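PDB 4QLX: nitroreductase family protein from Lactobacillus plantarum, which reduces the carbon-carbon double bond of enone fatty acids, probably with NADH, through a bound FMN, within a pathway that saturates polyunsaturated fatty acids. Local coordinates for residues R104-W107 / N108-Y111. Residues are numbered along the deposited sequence; the frame is centred on the assembly and turned at random.
Sequences RDVW and NKVY
With CG anti to its carbonyl carbon (chi1 -79°), Asn108 folds its amide back along helix 103-112 beside Arg104, whose CG, anti to the backbone N, runs alongside in the same direction. The two side chains meet where Arg104 CG lies 3.5 Å from Asn108 ND2, with guanidinium and amide planes turned 48° apart. Asn108 N donates to Arg104 O at 3.1 Å in the ordinary helical bond; the amide nitrogen also sits close to that oxygen, but its angle is too poor for a second bond. A short side chain suits the place, since Asn108 also touches Leu121 and Leu125 of helix 118-133, while its amide keeps a polar end on a partly exposed residue. An alanine here would probably keep the backbone bond but leave Arg104 CG without its flanking amide and open a gap against those leucines. The next residue, Lys109, curls back until NZ reaches Val106 O at 2.6 Å, through a first torsion away from any staggered position and a bend at the last (chi4 -49°). The ammonium approaches from above the carbonyl plane, and the same oxygen takes only weak bonds from Lys109 N and Val110 N, so a long, flexible donor supplements a loosely held carbonyl. Val106 CG1 lies 3.5 Å from Lys109 NZ and also over one face of the Trp107 indole, 3.8 Å above its plane and offset toward the rim. Branched Val110 packs alongside the same indole, CG2 meeting CE3 of Trp107 at 3.8 Å. Trp107 NE1 is hydrogen-bonded to Cys53 O, and the ring lines the 10-oxooctadecanoic acid pocket close to FMN. The chemistry is thus divided: the lysine ammonium adds a side-chain bond to the backbone, while the two valines give the ligand-contacting indole an apolar flank that probably helps to steady it.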
ATOM      1  N   ARG A 104      -9.929   3.025  22.954  1.00 28.10           N
ATOM      2  CA  ARG A 104     -10.832   3.945  23.646  1.00 33.25           C
ATOM      3  C   ARG A 104     -10.159   5.270  24.016  1.00 32.72           C
ATOM      4  O   ARG A 104     -10.766   6.331  23.895  1.00 33.15           O
ATOM      5  CB  ARG A 104     -11.402   3.283  24.903  1.00 31.14           C
ATOM      6  CG  ARG A 104     -12.377   4.175  25.675  1.00 36.34           C
ATOM      7  CD  ARG A 104     -12.920   3.460  26.892  1.00 36.23           C
ATOM      8  NE  ARG A 104     -13.501   2.164  26.553  1.00 38.19           N
ATOM      9  CZ  ARG A 104     -14.752   1.998  26.132  1.00 43.28           C
ATOM     10  NH1 ARG A 104     -15.555   3.047  25.990  1.00 39.68           N
ATOM     11  NH2 ARG A 104     -15.201   0.782  25.848  1.00 47.97           N
ATOM     12  N   ASP A 105      -8.908   5.204  24.461  1.00 33.61           N
ATOM     13  CA  ASP A 105      -8.169   6.399  24.877  1.00 36.06           C
ATOM     14  C   ASP A 105      -7.848   7.284  23.682  1.00 33.46           C
ATOM     15  O   ASP A 105      -8.002   8.508  23.726  1.00 36.58           O
ATOM     16  CB  ASP A 105      -6.870   6.010  25.589  1.00 37.70           C
ATOM     17  CG  ASP A 105      -7.112   5.443  26.971  1.00 44.92           C
ATOM     18  OD1 ASP A 105      -8.109   5.842  27.610  1.00 42.33           O
ATOM     19  OD2 ASP A 105      -6.304   4.604  27.418  1.00 51.51           O
ATOM     20  N   VAL A 106      -7.385   6.638  22.623  1.00 33.27           N
ATOM     21  CA  VAL A 106      -7.044   7.296  21.372  1.00 32.24           C
ATOM     22  C   VAL A 106      -8.208   8.078  20.740  1.00 35.39           C
ATOM     23  O   VAL A 106      -8.045   9.241  20.349  1.00 33.06           O
ATOM     24  CB  VAL A 106      -6.508   6.256  20.377  1.00 31.86           C
ATOM     25  CG1 VAL A 106      -6.917   6.575  18.963  1.00 31.70           C
ATOM     26  CG2 VAL A 106      -4.988   6.143  20.506  1.00 32.86           C
ATOM     27  N   TRP A 107      -9.382   7.464  20.637  1.00 27.90           N
ATOM     28  CA  TRP A 107     -10.499   8.173  20.034  1.00 28.79           C
ATOM     29  C   TRP A 107     -11.124   9.168  21.035  1.00 30.55           C
ATOM     30  O   TRP A 107     -11.737  10.159  20.634  1.00 27.51           O
ATOM     31  CB  TRP A 107     -11.512   7.171  19.460  1.00 26.28           C
ATOM     32  CG  TRP A 107     -10.969   6.661  18.157  1.00 24.30           C
ATOM     33  CD1 TRP A 107     -10.384   5.444  17.916  1.00 26.55           C
ATOM     34  CD2 TRP A 107     -10.881   7.396  16.933  1.00 24.48           C
ATOM     35  NE1 TRP A 107      -9.954   5.375  16.599  1.00 23.62           N
ATOM     36  CE2 TRP A 107     -10.247   6.565  15.980  1.00 22.12           C
ATOM     37  CE3 TRP A 107     -11.287   8.681  16.543  1.00 20.90           C
ATOM     38  CZ2 TRP A 107     -10.022   6.971  14.673  1.00 21.73           C
ATOM     39  CZ3 TRP A 107     -11.048   9.087  15.246  1.00 24.99           C
ATOM     40  CH2 TRP A 107     -10.429   8.233  14.323  1.00 23.32           C
ATOM     41  N   ASN A 108     -10.910   8.949  22.330  1.00 30.83           N
ATOM     42  CA  ASN A 108     -11.303   9.956  23.319  1.00 33.28           C
ATOM     43  C   ASN A 108     -10.462  11.229  23.184  1.00 34.53           C
ATOM     44  O   ASN A 108     -10.949  12.329  23.449  1.00 33.77           O
ATOM     45  CB  ASN A 108     -11.186   9.411  24.744  1.00 32.58           C
ATOM     46  CG  ASN A 108     -12.361   8.528  25.132  1.00 36.06           C
ATOM     47  OD1 ASN A 108     -13.454   8.652  24.582  1.00 40.69           O
ATOM     48  ND2 ASN A 108     -12.139   7.629  26.086  1.00 36.03           N
ATOM     49  N   LYS A 109      -9.207  11.077  22.767  1.00 32.46           N
ATOM     50  CA  LYS A 109      -8.305  12.219  22.650  1.00 34.61           C
ATOM     51  C   LYS A 109      -8.788  13.117  21.514  1.00 33.48           C
ATOM     52  O   LYS A 109      -8.737  14.344  21.621  1.00 33.24           O
ATOM     53  CB  LYS A 109      -6.855  11.768  22.409  1.00 35.76           C
ATOM     54  CG  LYS A 109      -6.404  11.846  20.951  1.00 37.88           C
ATOM     55  CD  LYS A 109      -5.091  11.126  20.685  1.00 40.97           C
ATOM     56  CE  LYS A 109      -5.020  10.714  19.207  1.00 36.85           C
ATOM     57  NZ  LYS A 109      -6.230  10.025  18.708  1.00 31.96           N
ATOM     58  N   VAL A 110      -9.270  12.502  20.433  1.00 28.75           N
ATOM     59  CA  VAL A 110      -9.799  13.257  19.308  1.00 27.50           C
ATOM     60  C   VAL A 110     -10.998  14.070  19.779  1.00 28.10           C
ATOM     61  O   VAL A 110     -11.128  15.240  19.427  1.00 25.17           O
ATOM     62  CB  VAL A 110     -10.197  12.337  18.122  1.00 29.73           C
ATOM     63  CG1 VAL A 110     -10.751  13.160  16.950  1.00 25.43           C
ATOM     64  CG2 VAL A 110      -8.981  11.530  17.668  1.00 23.64           C
ATOM     65  N   TYR A 111     -11.849  13.458  20.599  1.00 24.27           N
ATOM     66  CA  TYR A 111     -13.007  14.172  21.143  1.00 30.16           C
ATOM     67  C   TYR A 111     -12.559  15.301  22.082  1.00 32.81           C
ATOM     68  O   TYR A 111     -13.013  16.443  21.945  1.00 32.33           O
ATOM     69  CB  TYR A 111     -13.960  13.215  21.872  1.00 26.57           C
ATOM     70  CG  TYR A 111     -14.980  13.937  22.729  1.00 30.23           C
ATOM     71  CD1 TYR A 111     -16.030  14.645  22.148  1.00 32.30           C
ATOM     72  CD2 TYR A 111     -14.883  13.929  24.116  1.00 30.76           C
ATOM     73  CE1 TYR A 111     -16.958  15.327  22.933  1.00 29.77           C
ATOM     74  CE2 TYR A 111     -15.808  14.610  24.908  1.00 36.87           C
ATOM     75  CZ  TYR A 111     -16.843  15.300  24.308  1.00 32.60           C
ATOM     76  OH  TYR A 111     -17.759  15.966  25.085  1.00 31.28           O
TER